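PDB 4RK1: ribose transcriptional regulator from Enterococcus faecium DO, which binds ribose and, as a LacI-family regulator, probably represses transcription by binding DNA at cis-regulatory sites under control of that sugar. Local coordinates for residues 27-32 against 244-249; 114-119 against 145-150; 127-132 against 162-167. All coordinates share one frame; numbering follows the deposited sequence.

Interaction 1 of 3, residues 27-32 against 244-249; sequences RGIEDI and QTSAKL
Helices 20-33 and 239-255 lie side by side on one face of the sheet in the first lobe of the periplasmic-binding-protein fold, and Ile29 and Ser246 both rest on Ile68 of strand 66-69. The short segments run in roughly the same direction, crossing at -41° with axes 7.4 Å apart at their closest. Gln244 sits where the backbones come nearest, opposite Gly28, where the lack of a side chain leaves room for the backbone N of Gln244; Gln244 CG lies 3.3 Å from Gly28 O. Beyond CG the glutamine chain is extended, and its amide crosses obliquely to Asp31. Gln244 NE2 donates a hydrogen bond to Asp31 OD2 (2.8 Å, 149° at the hydrogen), keeping OD2 close to its own amide plane but meeting the carboxylate 36° out of plane. Two residues on, Ser246 OG bonds to Gly243 O of its own helix and lies 3.4 Å from Ile29 CG1. Ala247 CB fills the groove between Ile29 and Ile32, touching Ile29 O and, at 3.6 Å, Ile32 CB. Lys248 crosses Ile32 at about a right angle, so that its CE methylene lies 3.8 Å from Ile32 CD1.

Interaction 2 of 3, residues 114-119 against 145-150; sequences YLAGMH and EGFKSA
In the second lobe of the LacI-type sugar-binding fold, helix 109-122 packs beside helix 138-153, the crossover helix of the beta-alpha-beta unit that joins strands 128-133 and 161-166. The short segments run in similar directions, crossing at -35°, and their axes approach to 7.0 Å, a close pairing made possible by glycines on both sides. Tyr114 begins the contact. Its CA comes within 4.3 Å of Gly146 CA, and the bare backbone there allows a CA-H...O contact of 3.2 Å from Tyr114 CA to Gly146 O. With CG anti to the backbone N (chi1 178°), the tyrosine ring runs alongside helix 138-153, on the side away from the sheet; Gly146 O lies in the ring plane at its edge, and Tyr114 CD1 packs 4.0 Å from Ala150 CB. Ala116 adds a looser contact, its CB 4.3 Å from Phe147 CD1. Gly117 is also closely packed, and a CB there would collide with Ala150 CB. Phe147, also with CG anti to its N (chi1 -171°), swings its ring beneath helix 109-122, on the sheet side, and CE1 reaches Gly117 CA at 3.2 Å. The same phenyl ring meets that of Phe189, so it is buried between helix 109-122 and the sheet. Met118, present as selenomethionine, is bent at both chi2 and chi3 and folds back beside Tyr114. Its CG sits over the centre of the tyrosine ring, 3.6 Å above the plane, while its SE turns across the groove and touches Ala150 CB at 3.7 Å.

Interaction 3 of 3, residues 127-132 against 162-167; sequences TIALVY and ILLPTQ
Tyr132 holds CG in the crowded position between its backbone N and carbonyl carbon (chi1 65°), which lays the ring over the neighbouring strand. There the ring and Pro165 lie side by side, and Pro165 CB makes an off-centre CH-pi contact, 4.2 Å from the centroid of the Tyr132 ring. Leu163 CB meets the edge of the same ring. Beneath these side chains, strands 128-133 and 161-166 pair in parallel as the two ends of a beta-alpha-beta crossover. Ile128 O accepts from Ile162 N at 2.8 Å, and the ladder continues with Leu130 bonding to both Ile162 and Leu164. The bond from Tyr132 N to Leu164 O is weak (3.4 Å), but Thr166 N closes the ladder on Tyr132 O at 2.9 Å. On the other face Leu164 CD1 reaches Ala129 CB at 3.9 Å and also touches Val131, above helix 177-182. Ala129 and Val131 turn their backbone bonds to the strand at 187-190, whereas 161-166 is outermost in this chain. Because strand 161-166 uses only the N-H groups of Ile162, Leu164 and Thr166 toward strand 128-133, Pro165, which has no N-H, falls at an outward-facing position and costs the ladder nothing.

Interactions 2 and 3 belong to one lobe, with centres 14 Å apart, and draw on one beta-alpha-beta unit, interaction 2 on its helix and interaction 3 on its strands. Phe147 joins them: its CZ lies 3.6 Å from Ile128 CG2, and its ring also touches Leu130. Interaction 1 stands in the other lobe, on the opposite side of the chain's centre, about 30 Å and 33 Å from interactions 2 and 3 between centres. Ribose is bound between the lobes, about 12 Å from the side chains of Ile29 and Ala116 and about 11 Å from that of Tyr132. None of the contacts lines the pocket, but helix 20-33 carries Phe21 and Phe22 to it, and helix 138-153 Asn139 and Arg143.

Interaction 1 of 3, residues 27-32 against 244-249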
loop_
_atom_site.group_PDB
_atom_site.type_symbol
_atom_site.label_atom_id
_atom_site.label_comp_id
_atom_site.label_asym_id
_atom_site.label_seq_id
_atom_site.Cartn_x
_atom_site.Cartn_y
_atom_site.Cartn_z
ATOM N N ARG B 27 -9.153 4.130 -3.293
ATOM C CA ARG B 27 -9.054 5.383 -4.062
ATOM C C ARG B 27 -10.154 5.501 -5.118
ATOM O O ARG B 27 -10.687 6.586 -5.336
ATOM C CB ARG B 27 -7.678 5.524 -4.732
ATOM C CG ARG B 27 -6.666 6.313 -3.910
ATOM C CD ARG B 27 -5.406 6.640 -4.707
ATOM N NE ARG B 27 -5.667 7.423 -5.921
ATOM C CZ ARG B 27 -5.589 6.968 -7.176
ATOM N NH1 ARG B 27 -5.857 7.789 -8.185
ATOM N NH2 ARG B 27 -5.246 5.708 -7.442
ATOM N N GLY B 28 -10.492 4.395 -5.782
ATOM C CA GLY B 28 -11.572 4.414 -6.770
ATOM C C GLY B 28 -12.927 4.688 -6.130
ATOM O O GLY B 28 -13.735 5.443 -6.661
ATOM N N ILE B 29 -13.163 4.069 -4.978
ATOM C CA ILE B 29 -14.376 4.311 -4.194
ATOM C C ILE B 29 -14.468 5.786 -3.785
ATOM O O ILE B 29 -15.479 6.439 -4.047
ATOM C CB ILE B 29 -14.421 3.415 -2.947
ATOM C CG1 ILE B 29 -14.632 1.953 -3.359
ATOM C CG2 ILE B 29 -15.526 3.857 -1.995
ATOM C CD1 ILE B 29 -14.303 0.952 -2.266
ATOM N N GLU B 30 -13.394 6.298 -3.181
ATOM C CA GLU B 30 -13.332 7.694 -2.719
ATOM C C GLU B 30 -13.575 8.679 -3.849
ATOM O O GLU B 30 -14.225 9.708 -3.657
ATOM C CB GLU B 30 -11.969 8.000 -2.099
ATOM C CG GLU B 30 -11.739 7.350 -0.752
ATOM C CD GLU B 30 -10.308 7.502 -0.283
ATOM O OE1 GLU B 30 -9.439 7.868 -1.106
ATOM O OE2 GLU B 30 -10.055 7.252 0.910
ATOM N N ASP B 31 -13.034 8.362 -5.023
ATOM C CA ASP B 31 -13.184 9.190 -6.215
ATOM C C ASP B 31 -14.648 9.489 -6.527
ATOM O O ASP B 31 -14.989 10.595 -6.926
ATOM C CB ASP B 31 -12.549 8.495 -7.419
ATOM C CG ASP B 31 -12.650 9.317 -8.696
ATOM O OD1 ASP B 31 -11.955 10.343 -8.798
ATOM O OD2 ASP B 31 -13.404 8.928 -9.602
ATOM N N ILE B 32 -15.504 8.491 -6.350
ATOM C CA ILE B 32 -16.920 8.645 -6.607
ATOM C C ILE B 32 -17.649 9.254 -5.408
ATOM O O ILE B 32 -18.455 10.168 -5.564
ATOM C CB ILE B 32 -17.549 7.279 -6.965
ATOM C CG1 ILE B 32 -16.913 6.711 -8.243
ATOM C CG2 ILE B 32 -19.064 7.385 -7.077
ATOM C CD1 ILE B 32 -16.977 7.610 -9.464
ATOM N N GLN B 244 -14.646 2.464 -8.188
ATOM C CA GLN B 244 -15.647 3.412 -8.682
ATOM C C GLN B 244 -17.014 2.754 -8.881
ATOM O O GLN B 244 -18.034 3.303 -8.487
ATOM C CB GLN B 244 -15.209 4.006 -10.013
ATOM C CG GLN B 244 -14.023 4.956 -9.953
ATOM C CD GLN B 244 -13.703 5.504 -11.330
ATOM O OE1 GLN B 244 -13.494 4.744 -12.273
ATOM N NE2 GLN B 244 -13.692 6.821 -11.458
ATOM N N THR B 245 -17.021 1.585 -9.514
ATOM C CA THR B 245 -18.264 0.892 -9.834
ATOM C C THR B 245 -18.993 0.490 -8.570
ATOM O O THR B 245 -20.210 0.685 -8.453
ATOM C CB THR B 245 -18.004 -0.343 -10.722
ATOM O OG1 THR B 245 -17.309 0.063 -11.898
ATOM C CG2 THR B 245 -19.291 -0.997 -11.130
ATOM N N SER B 246 -18.247 -0.033 -7.605
ATOM C CA SER B 246 -18.832 -0.381 -6.302
ATOM C C SER B 246 -19.449 0.850 -5.630
ATOM O O SER B 246 -20.560 0.789 -5.091
ATOM C CB SER B 246 -17.795 -1.087 -5.403
ATOM O OG SER B 246 -16.884 -0.170 -4.823
ATOM N N ALA B 247 -18.776 1.993 -5.718
ATOM C CA ALA B 247 -19.308 3.212 -5.110
ATOM C C ALA B 247 -20.554 3.722 -5.848
ATOM O O ALA B 247 -21.526 4.144 -5.204
ATOM C CB ALA B 247 -18.239 4.300 -5.064
ATOM N N LYS B 248 -20.518 3.706 -7.181
ATOM C CA LYS B 248 -21.672 4.141 -7.986
ATOM C C LYS B 248 -22.904 3.261 -7.721
ATOM O O LYS B 248 -24.009 3.770 -7.559
ATOM C CB LYS B 248 -21.354 4.129 -9.487
ATOM C CG LYS B 248 -20.416 5.229 -9.949
ATOM C CD LYS B 248 -20.053 5.052 -11.418
ATOM C CE LYS B 248 -19.524 6.342 -12.025
ATOM N NZ LYS B 248 -18.829 6.099 -13.319
ATOM N N LEU B 249 -22.709 1.947 -7.672
ATOM C CA LEU B 249 -23.798 1.044 -7.325
ATOM C C LEU B 249 -24.407 1.401 -5.971
ATOM O O LEU B 249 -25.631 1.392 -5.818
ATOM C CB LEU B 249 -23.324 -0.400 -7.280
ATOM C CG LEU B 249 -23.151 -1.112 -8.612
ATOM C CD1 LEU B 249 -22.452 -2.434 -8.374
ATOM C CD2 LEU B 249 -24.491 -1.339 -9.297
#

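Interaction 2 of 3, residues 114-119 against 145-150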
loop_
_atom_site.group_PDB
_atom_site.type_symbol
_atom_site.label_atom_id
_atom_site.label_comp_id
_atom_site.label_asym_id
_atom_site.label_seq_id
_atom_site.Cartn_x
_atom_site.Cartn_y
_atom_site.Cartn_z
ATOM N N TYR B 114 -7.280 -18.534 -16.749
ATOM C CA TYR B 114 -7.173 -19.151 -18.069
ATOM C C TYR B 114 -6.172 -18.420 -18.945
ATOM O O TYR B 114 -5.321 -19.047 -19.574
ATOM C CB TYR B 114 -8.543 -19.164 -18.736
ATOM C CG TYR B 114 -8.571 -19.740 -20.125
ATOM C CD1 TYR B 114 -8.588 -21.118 -20.323
ATOM C CD2 TYR B 114 -8.624 -18.911 -21.245
ATOM C CE1 TYR B 114 -8.655 -21.655 -21.594
ATOM C CE2 TYR B 114 -8.676 -19.446 -22.528
ATOM C CZ TYR B 114 -8.696 -20.815 -22.689
ATOM O OH TYR B 114 -8.754 -21.358 -23.945
ATOM N N LEU B 115 -6.255 -17.093 -18.977
ATOM C CA LEU B 115 -5.290 -16.314 -19.737
ATOM C C LEU B 115 -3.859 -16.548 -19.272
ATOM O O LEU B 115 -2.957 -16.657 -20.101
ATOM C CB LEU B 115 -5.613 -14.820 -19.687
ATOM C CG LEU B 115 -6.847 -14.331 -20.456
ATOM C CD1 LEU B 115 -7.069 -12.853 -20.160
ATOM C CD2 LEU B 115 -6.713 -14.564 -21.953
ATOM N N ALA B 116 -3.645 -16.611 -17.955
ATOM C CA ALA B 116 -2.311 -16.856 -17.412
ATOM C C ALA B 116 -1.761 -18.220 -17.838
ATOM O O ALA B 116 -0.606 -18.332 -18.256
ATOM C CB ALA B 116 -2.331 -16.751 -15.899
ATOM N N GLY B 117 -2.597 -19.245 -17.721
ATOM C CA GLY B 117 -2.237 -20.580 -18.159
ATOM C C GLY B 117 -1.910 -20.661 -19.630
ATOM O O GLY B 117 -0.879 -21.224 -20.005
HETATM N N MSE B 118 -2.769 -20.083 -20.468
HETATM C CA MSE B 118 -2.587 -20.160 -21.925
HETATM C C MSE B 118 -1.318 -19.468 -22.349
HETATM O O MSE B 118 -0.626 -19.925 -23.273
HETATM C CB MSE B 118 -3.793 -19.610 -22.695
HETATM C CG MSE B 118 -5.088 -20.383 -22.453
HETATM SE SE MSE B 118 -5.063 -22.242 -23.135
HETATM C CE MSE B 118 -5.268 -21.744 -25.037
ATOM N N HIS B 119 -0.970 -18.378 -21.666
ATOM C CA HIS B 119 0.265 -17.664 -21.968
ATOM C C HIS B 119 1.515 -18.510 -21.671
ATOM O O HIS B 119 2.392 -18.668 -22.532
ATOM C CB HIS B 119 0.328 -16.351 -21.187
ATOM C CG HIS B 119 1.594 -15.581 -21.408
ATOM N ND1 HIS B 119 1.894 -14.967 -22.605
ATOM C CD2 HIS B 119 2.641 -15.332 -20.586
ATOM C CE1 HIS B 119 3.068 -14.367 -22.509
ATOM N NE2 HIS B 119 3.542 -14.574 -21.295
ATOM N N GLU B 145 -8.984 -22.475 -11.037
ATOM C CA GLU B 145 -9.818 -23.307 -11.898
ATOM C C GLU B 145 -9.660 -22.920 -13.368
ATOM O O GLU B 145 -9.558 -23.788 -14.231
ATOM C CB GLU B 145 -11.287 -23.227 -11.474
ATOM C CG GLU B 145 -11.580 -23.842 -10.110
ATOM C CD GLU B 145 -11.241 -25.317 -10.057
ATOM O OE1 GLU B 145 -11.728 -26.057 -10.936
ATOM O OE2 GLU B 145 -10.483 -25.728 -9.148
ATOM N N GLY B 146 -9.618 -21.624 -13.652
ATOM C CA GLY B 146 -9.415 -21.169 -15.024
ATOM C C GLY B 146 -8.054 -21.581 -15.547
ATOM O O GLY B 146 -7.900 -21.955 -16.719
ATOM N N PHE B 147 -7.054 -21.511 -14.673
ATOM C CA PHE B 147 -5.716 -21.962 -15.014
ATOM C C PHE B 147 -5.702 -23.462 -15.340
ATOM O O PHE B 147 -5.046 -23.898 -16.290
ATOM C CB PHE B 147 -4.764 -21.662 -13.870
ATOM C CG PHE B 147 -3.333 -21.885 -14.205
ATOM C CD1 PHE B 147 -2.595 -20.885 -14.816
ATOM C CD2 PHE B 147 -2.712 -23.087 -13.902
ATOM C CE1 PHE B 147 -1.264 -21.073 -15.115
ATOM C CE2 PHE B 147 -1.380 -23.282 -14.210
ATOM C CZ PHE B 147 -0.662 -22.277 -14.824
ATOM N N LYS B 148 -6.427 -24.244 -14.553
ATOM C CA LYS B 148 -6.536 -25.686 -14.809
ATOM C C LYS B 148 -7.265 -25.998 -16.112
ATOM O O LYS B 148 -6.961 -26.980 -16.773
ATOM C CB LYS B 148 -7.220 -26.394 -13.642
ATOM C CG LYS B 148 -6.328 -26.536 -12.419
ATOM C CD LYS B 148 -7.111 -27.052 -11.223
ATOM C CE LYS B 148 -6.180 -27.439 -10.084
ATOM N NZ LYS B 148 -6.924 -27.895 -8.880
ATOM N N SER B 149 -8.234 -25.163 -16.471
ATOM C CA SER B 149 -8.907 -25.259 -17.767
ATOM C C SER B 149 -7.918 -25.092 -18.922
ATOM O O SER B 149 -8.004 -25.804 -19.917
ATOM C CB SER B 149 -10.023 -24.208 -17.858
ATOM O OG SER B 149 -10.764 -24.338 -19.049
ATOM N N ALA B 150 -6.971 -24.160 -18.787
ATOM C CA ALA B 150 -5.904 -24.006 -19.768
ATOM C C ALA B 150 -5.024 -25.255 -19.846
ATOM O O ALA B 150 -4.671 -25.698 -20.933
ATOM C CB ALA B 150 -5.057 -22.772 -19.468
#

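Interaction 3 of 3, residues 127-132 against 162-167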
loop_
_atom_site.group_PDB
_atom_site.type_symbol
_atom_site.label_atom_id
_atom_site.label_comp_id
_atom_site.label_asym_id
_atom_site.label_seq_id
_atom_site.Cartn_x
_atom_site.Cartn_y
_atom_site.Cartn_z
ATOM N N THR B 127 5.907 -27.889 -17.052
ATOM C CA THR B 127 5.938 -28.073 -15.612
ATOM C C THR B 127 5.866 -26.685 -15.008
ATOM O O THR B 127 6.773 -25.870 -15.172
ATOM C CB THR B 127 7.211 -28.812 -15.151
ATOM O OG1 THR B 127 7.356 -30.018 -15.914
ATOM C CG2 THR B 127 7.116 -29.170 -13.676
ATOM N N ILE B 128 4.753 -26.414 -14.348
ATOM C CA ILE B 128 4.439 -25.082 -13.886
ATOM C C ILE B 128 4.110 -25.121 -12.408
ATOM O O ILE B 128 3.391 -26.003 -11.945
ATOM C CB ILE B 128 3.243 -24.514 -14.673
ATOM C CG1 ILE B 128 3.649 -24.291 -16.138
ATOM C CG2 ILE B 128 2.737 -23.224 -14.029
ATOM C CD1 ILE B 128 2.487 -23.971 -17.059
ATOM N N ALA B 129 4.626 -24.135 -11.685
ATOM C CA ALA B 129 4.355 -23.968 -10.271
ATOM C C ALA B 129 3.242 -22.952 -10.071
ATOM O O ALA B 129 3.170 -21.928 -10.761
ATOM C CB ALA B 129 5.614 -23.517 -9.541
ATOM N N LEU B 130 2.371 -23.267 -9.128
ATOM C CA LEU B 130 1.286 -22.403 -8.714
ATOM C C LEU B 130 1.637 -21.885 -7.328
ATOM O O LEU B 130 1.801 -22.664 -6.397
ATOM C CB LEU B 130 -0.002 -23.220 -8.670
ATOM C CG LEU B 130 -1.322 -22.526 -8.952
ATOM C CD1 LEU B 130 -1.372 -22.038 -10.393
ATOM C CD2 LEU B 130 -2.450 -23.502 -8.662
ATOM N N VAL B 131 1.805 -20.573 -7.210
ATOM C CA VAL B 131 2.097 -19.934 -5.930
ATOM C C VAL B 131 0.838 -19.209 -5.486
ATOM O O VAL B 131 0.398 -18.246 -6.122
ATOM C CB VAL B 131 3.299 -18.965 -6.043
ATOM C CG1 VAL B 131 3.530 -18.217 -4.734
ATOM C CG2 VAL B 131 4.559 -19.728 -6.429
ATOM N N TYR B 132 0.237 -19.677 -4.401
ATOM C CA TYR B 132 -1.102 -19.220 -4.035
ATOM C C TYR B 132 -1.319 -19.273 -2.529
ATOM O O TYR B 132 -0.602 -19.974 -1.833
ATOM C CB TYR B 132 -2.138 -20.084 -4.746
ATOM C CG TYR B 132 -2.115 -21.525 -4.308
ATOM C CD1 TYR B 132 -1.174 -22.406 -4.820
ATOM C CD2 TYR B 132 -3.023 -22.004 -3.373
ATOM C CE1 TYR B 132 -1.136 -23.726 -4.418
ATOM C CE2 TYR B 132 -2.995 -23.330 -2.962
ATOM C CZ TYR B 132 -2.049 -24.186 -3.490
ATOM O OH TYR B 132 -2.005 -25.507 -3.096
ATOM N N ILE B 162 3.057 -27.976 -9.923
ATOM C CA ILE B 162 3.751 -27.928 -8.644
ATOM C C ILE B 162 2.998 -26.936 -7.763
ATOM O O ILE B 162 3.000 -25.732 -8.027
ATOM C CB ILE B 162 5.233 -27.511 -8.807
ATOM C CG1 ILE B 162 5.925 -28.335 -9.902
ATOM C CG2 ILE B 162 5.971 -27.635 -7.478
ATOM C CD1 ILE B 162 5.757 -29.834 -9.757
ATOM N N LEU B 163 2.349 -27.444 -6.723
ATOM C CA LEU B 163 1.554 -26.619 -5.819
ATOM C C LEU B 163 2.425 -26.028 -4.724
ATOM O O LEU B 163 3.020 -26.764 -3.944
ATOM C CB LEU B 163 0.430 -27.451 -5.190
ATOM C CG LEU B 163 -0.547 -28.085 -6.183
ATOM C CD1 LEU B 163 -1.609 -28.902 -5.457
ATOM C CD2 LEU B 163 -1.194 -27.030 -7.069
ATOM N N LEU B 164 2.491 -24.701 -4.658
ATOM C CA LEU B 164 3.283 -24.026 -3.631
ATOM C C LEU B 164 2.414 -23.081 -2.805
ATOM O O LEU B 164 2.488 -21.853 -2.969
ATOM C CB LEU B 164 4.455 -23.279 -4.267
ATOM C CG LEU B 164 5.404 -24.114 -5.121
ATOM C CD1 LEU B 164 6.438 -23.219 -5.772
ATOM C CD2 LEU B 164 6.094 -25.188 -4.297
ATOM N N PRO B 165 1.573 -23.648 -1.921
ATOM C CA PRO B 165 0.760 -22.814 -1.041
ATOM C C PRO B 165 1.625 -22.040 -0.051
ATOM O O PRO B 165 2.640 -22.547 0.409
ATOM C CB PRO B 165 -0.141 -23.819 -0.318
ATOM C CG PRO B 165 0.592 -25.107 -0.385
ATOM C CD PRO B 165 1.363 -25.087 -1.670
ATOM N N THR B 166 1.228 -20.810 0.252
ATOM C CA THR B 166 2.006 -19.945 1.129
ATOM C C THR B 166 1.112 -18.841 1.709
ATOM O O THR B 166 -0.101 -18.866 1.529
ATOM C CB THR B 166 3.261 -19.392 0.394
ATOM O OG1 THR B 166 4.148 -18.760 1.333
ATOM C CG2 THR B 166 2.892 -18.415 -0.735
ATOM N N GLN B 167 1.707 -17.900 2.433
ATOM C CA GLN B 167 0.971 -16.747 2.949
ATOM C C GLN B 167 0.760 -15.771 1.796
ATOM O O GLN B 167 1.615 -15.653 0.921
ATOM C CB GLN B 167 1.731 -16.066 4.094
ATOM C CG GLN B 167 1.818 -16.887 5.378
ATOM C CD GLN B 167 2.856 -18.000 5.317
ATOM O OE1 GLN B 167 3.979 -17.796 4.848
ATOM N NE2 GLN B 167 2.485 -19.188 5.792
#